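Local structure of CADD-like protein of unknown function (Nostoc punctiforme, 3B5O) at residues Y19-V29 and I215-A226. The protein is of unknown function but resembles the chlamydial protein CADD, has an all-helical haem-oxygenase-like fold and may be an oxidoreductase. Numbering follows the deposited sequence.
Sequences YVAFSITENPV and IDAMQVWWQELA
Polar bonds fix the Tyr19 end of this contact, where Tyr19, just past the end of helix 2-18, gives its hydroxyl proton to Asp216: OH lies 2.6 Å from OD1, on the syn side of the carboxylate and 32° out of its plane. Arg212 also hydrogen-bonds to this OH. The second bond runs from Ala21 N to Gln219 OE1, 2.9 Å and nearly straight, the donor sitting above the carbonyl plane. With CG anti to the backbone N (chi1 171°) and the chain extended beyond it, Gln219 reaches across to the loop; a water then joins its NE2 to Val20 N.

Ring contacts come next. Ile215 lays CD1 over one face of the Tyr19 ring, 3.6 Å from its centroid, as a CH-pi contact. Trp222, whose NE1 is buried without a partner, turns an edge toward the face of Phe22 in an offset edge-to-face pair, planes at 81°, while CB of Met218, a selenomethionine, meets the rim of Phe22 3.7 Å from CZ. Asn27 puts ND2 over one face of the Trp222 ring, toward its rim, the amide plane steep to the ring, and gives one N-H to Ala21 O (2.8 Å), a bond bridging the loop.

Apolar packing finishes the Val29 end: Val29 CG2 abuts the Trp222 edge 3.8 Å from CE3, and Pro28 lays CG against the backbone O and CB of Trp222 and CB against Ala226 CB.

A phenylalanine in place of Tyr19 would probably keep the ring face under Ile215 CD1 but leave Asp216 and Arg212 without their shared hydroxyl. The example illustrates how a largely irregular connection, with one 3-10 turn, between helices 2-18 and 38-68 can pack on helix 204-230: directed bonds at Tyr19 and Ala21 probably set the loop's position, while rings and apolar groups fill the rest.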
# COMPACT_ATOMS: atom_id res chain seq x y z
N TYR A 19 8.87 12.13 0.60
CA TYR A 19 7.44 11.79 0.46
C TYR A 19 6.71 11.94 1.80
O TYR A 19 6.72 11.03 2.61
CB TYR A 19 7.27 10.38 -0.10
CG TYR A 19 7.54 10.37 -1.57
CD1 TYR A 19 8.84 10.46 -2.06
CD2 TYR A 19 6.51 10.44 -2.48
CE1 TYR A 19 9.09 10.55 -3.41
CE2 TYR A 19 6.73 10.52 -3.84
CZ TYR A 19 8.04 10.59 -4.30
OH TYR A 19 8.31 10.68 -5.63
N VAL A 20 6.04 13.07 1.96
CA VAL A 20 5.31 13.33 3.21
C VAL A 20 4.22 12.30 3.47
O VAL A 20 3.87 12.06 4.62
CB VAL A 20 4.71 14.74 3.26
CG1 VAL A 20 5.84 15.80 3.27
CG2 VAL A 20 3.71 15.02 2.16
N ALA A 21 3.65 11.70 2.44
CA ALA A 21 2.57 10.75 2.69
C ALA A 21 3.02 9.56 3.52
O ALA A 21 2.20 8.92 4.15
CB ALA A 21 1.97 10.25 1.37
N PHE A 22 4.31 9.23 3.46
CA PHE A 22 4.84 8.08 4.16
C PHE A 22 5.55 8.46 5.45
O PHE A 22 6.11 7.60 6.11
CB PHE A 22 5.68 7.24 3.19
CG PHE A 22 4.86 6.78 2.03
CD1 PHE A 22 3.85 5.86 2.25
CD2 PHE A 22 4.98 7.36 0.78
CE1 PHE A 22 2.99 5.47 1.24
CE2 PHE A 22 4.11 6.95 -0.26
CZ PHE A 22 3.14 6.02 -0.00
N SER A 23 5.48 9.75 5.79
CA SER A 23 6.01 10.24 7.07
C SER A 23 4.98 10.10 8.19
O SER A 23 3.84 10.52 8.04
CB SER A 23 6.34 11.70 6.93
OG SER A 23 6.60 12.31 8.20
N ILE A 24 5.42 9.58 9.32
CA ILE A 24 4.52 9.38 10.45
C ILE A 24 4.07 10.70 11.08
O ILE A 24 3.05 10.74 11.77
CB ILE A 24 5.17 8.44 11.50
CG1 ILE A 24 4.13 7.84 12.45
CG2 ILE A 24 6.28 9.14 12.28
CD1 ILE A 24 3.02 7.04 11.77
N THR A 25 4.81 11.78 10.82
CA THR A 25 4.42 13.10 11.27
C THR A 25 3.83 14.01 10.20
O THR A 25 3.00 14.85 10.52
CB THR A 25 5.61 13.84 11.94
OG1 THR A 25 6.69 13.92 11.02
CG2 THR A 25 6.05 13.11 13.22
N GLU A 26 4.28 13.90 8.95
CA GLU A 26 3.84 14.85 7.92
C GLU A 26 2.77 14.31 6.97
O GLU A 26 2.27 15.05 6.13
CB GLU A 26 5.02 15.36 7.09
CG GLU A 26 5.91 16.34 7.83
CD GLU A 26 7.09 16.79 6.99
OE1 GLU A 26 8.06 16.01 6.86
OE2 GLU A 26 7.04 17.93 6.49
N ASN A 27 2.36 13.06 7.14
CA ASN A 27 1.26 12.53 6.34
C ASN A 27 0.05 13.47 6.45
O ASN A 27 -0.22 13.98 7.54
CB ASN A 27 0.95 11.10 6.75
CG ASN A 27 -0.36 10.60 6.20
OD1 ASN A 27 -1.41 10.92 6.73
ND2 ASN A 27 -0.29 9.77 5.15
N PRO A 28 -0.66 13.74 5.35
CA PRO A 28 -1.72 14.73 5.41
C PRO A 28 -2.92 14.38 6.28
O PRO A 28 -3.58 15.29 6.76
CB PRO A 28 -2.12 14.91 3.94
CG PRO A 28 -1.71 13.69 3.28
CD PRO A 28 -0.45 13.26 3.97
N VAL A 29 -3.22 13.10 6.46
CA VAL A 29 -4.25 12.70 7.40
C VAL A 29 -3.75 12.93 8.83
O VAL A 29 -4.47 13.48 9.66
CB VAL A 29 -4.74 11.26 7.15
CG1 VAL A 29 -5.74 10.87 8.23
CG2 VAL A 29 -5.38 11.16 5.73
N ILE A 215 4.79 5.51 -6.11
CA ILE A 215 4.82 6.29 -4.87
C ILE A 215 4.19 7.66 -5.07
O ILE A 215 3.53 8.18 -4.18
CB ILE A 215 6.22 6.33 -4.18
CG1 ILE A 215 7.26 7.10 -5.02
CG2 ILE A 215 6.67 4.91 -3.82
CD1 ILE A 215 8.61 7.26 -4.30
N ASP A 216 4.36 8.25 -6.25
CA ASP A 216 3.71 9.53 -6.56
C ASP A 216 2.19 9.36 -6.52
O ASP A 216 1.48 10.20 -5.96
CB ASP A 216 4.15 10.08 -7.92
CG ASP A 216 5.52 10.71 -7.92
OD1 ASP A 216 6.04 11.03 -6.86
OD2 ASP A 216 6.06 10.90 -9.04
N ALA A 217 1.69 8.28 -7.11
CA ALA A 217 0.24 8.05 -7.16
C ALA A 217 -0.32 7.84 -5.76
O ALA A 217 -1.41 8.35 -5.40
CB ALA A 217 -0.09 6.86 -8.06
N MSE A 218 0.40 7.08 -4.96
CA MSE A 218 -0.05 6.81 -3.59
C MSE A 218 -0.04 8.09 -2.77
O MSE A 218 -0.97 8.34 -1.98
CB MSE A 218 0.84 5.78 -2.95
CG MSE A 218 0.71 4.39 -3.56
SE MSE A 218 1.97 3.12 -2.88
CE MSE A 218 1.23 2.89 -1.13
N GLN A 219 0.99 8.91 -2.93
CA GLN A 219 1.02 10.18 -2.21
C GLN A 219 -0.13 11.11 -2.56
O GLN A 219 -0.76 11.71 -1.69
CB GLN A 219 2.38 10.86 -2.35
CG GLN A 219 2.37 12.28 -1.80
CD GLN A 219 3.69 12.75 -1.29
OE1 GLN A 219 4.26 12.14 -0.41
NE2 GLN A 219 4.16 13.87 -1.83
N VAL A 220 -0.37 11.25 -3.86
CA VAL A 220 -1.50 12.04 -4.34
C VAL A 220 -2.81 11.57 -3.71
O VAL A 220 -3.61 12.37 -3.27
CB VAL A 220 -1.54 12.07 -5.90
CG1 VAL A 220 -2.92 12.47 -6.40
CG2 VAL A 220 -0.44 13.01 -6.43
N TRP A 221 -3.00 10.26 -3.63
CA TRP A 221 -4.20 9.68 -3.02
C TRP A 221 -4.34 10.07 -1.56
O TRP A 221 -5.41 10.51 -1.14
CB TRP A 221 -4.18 8.18 -3.18
CG TRP A 221 -5.26 7.41 -2.52
CD1 TRP A 221 -6.59 7.48 -2.75
CD2 TRP A 221 -5.06 6.34 -1.59
NE1 TRP A 221 -7.25 6.56 -1.98
CE2 TRP A 221 -6.33 5.82 -1.28
CE3 TRP A 221 -3.93 5.77 -1.00
CZ2 TRP A 221 -6.50 4.74 -0.43
CZ3 TRP A 221 -4.08 4.71 -0.14
CH2 TRP A 221 -5.38 4.20 0.14
N TRP A 222 -3.28 9.93 -0.79
CA TRP A 222 -3.35 10.32 0.62
C TRP A 222 -3.75 11.79 0.77
O TRP A 222 -4.54 12.14 1.63
CB TRP A 222 -2.01 10.05 1.32
CG TRP A 222 -1.85 8.63 1.77
CD1 TRP A 222 -1.11 7.65 1.19
CD2 TRP A 222 -2.52 8.03 2.87
NE1 TRP A 222 -1.25 6.46 1.88
CE2 TRP A 222 -2.12 6.68 2.92
CE3 TRP A 222 -3.42 8.51 3.84
CZ2 TRP A 222 -2.57 5.81 3.89
CZ3 TRP A 222 -3.86 7.64 4.80
CH2 TRP A 222 -3.45 6.31 4.82
N GLN A 223 -3.17 12.65 -0.07
CA GLN A 223 -3.47 14.07 -0.04
C GLN A 223 -4.94 14.32 -0.38
O GLN A 223 -5.64 15.09 0.28
CB GLN A 223 -2.54 14.83 -0.98
CG GLN A 223 -1.10 14.76 -0.52
CD GLN A 223 -0.11 15.32 -1.51
OE1 GLN A 223 -0.31 15.25 -2.73
NE2 GLN A 223 1.00 15.86 -0.98
N GLU A 224 -5.43 13.62 -1.41
CA GLU A 224 -6.79 13.84 -1.85
C GLU A 224 -7.79 13.27 -0.87
O GLU A 224 -8.88 13.84 -0.66
CB GLU A 224 -7.00 13.21 -3.24
CG GLU A 224 -6.27 13.93 -4.32
CD GLU A 224 -6.21 13.18 -5.64
OE1 GLU A 224 -6.64 12.02 -5.67
OE2 GLU A 224 -5.74 13.77 -6.61
N LEU A 225 -7.43 12.15 -0.27
CA LEU A 225 -8.29 11.51 0.72
C LEU A 225 -8.40 12.33 2.02
O LEU A 225 -9.43 12.32 2.70
CB LEU A 225 -7.77 10.11 0.98
CG LEU A 225 -8.57 9.24 1.92
CD1 LEU A 225 -9.93 8.94 1.33
CD2 LEU A 225 -7.84 7.94 2.16
N ALA A 226 -7.32 13.02 2.39
CA ALA A 226 -7.39 13.97 3.51
C ALA A 226 -8.37 15.12 3.22
O ALA A 226 -9.16 15.51 4.09
CB ALA A 226 -5.99 14.51 3.84
O HOH W 1 6.37 15.06 -0.22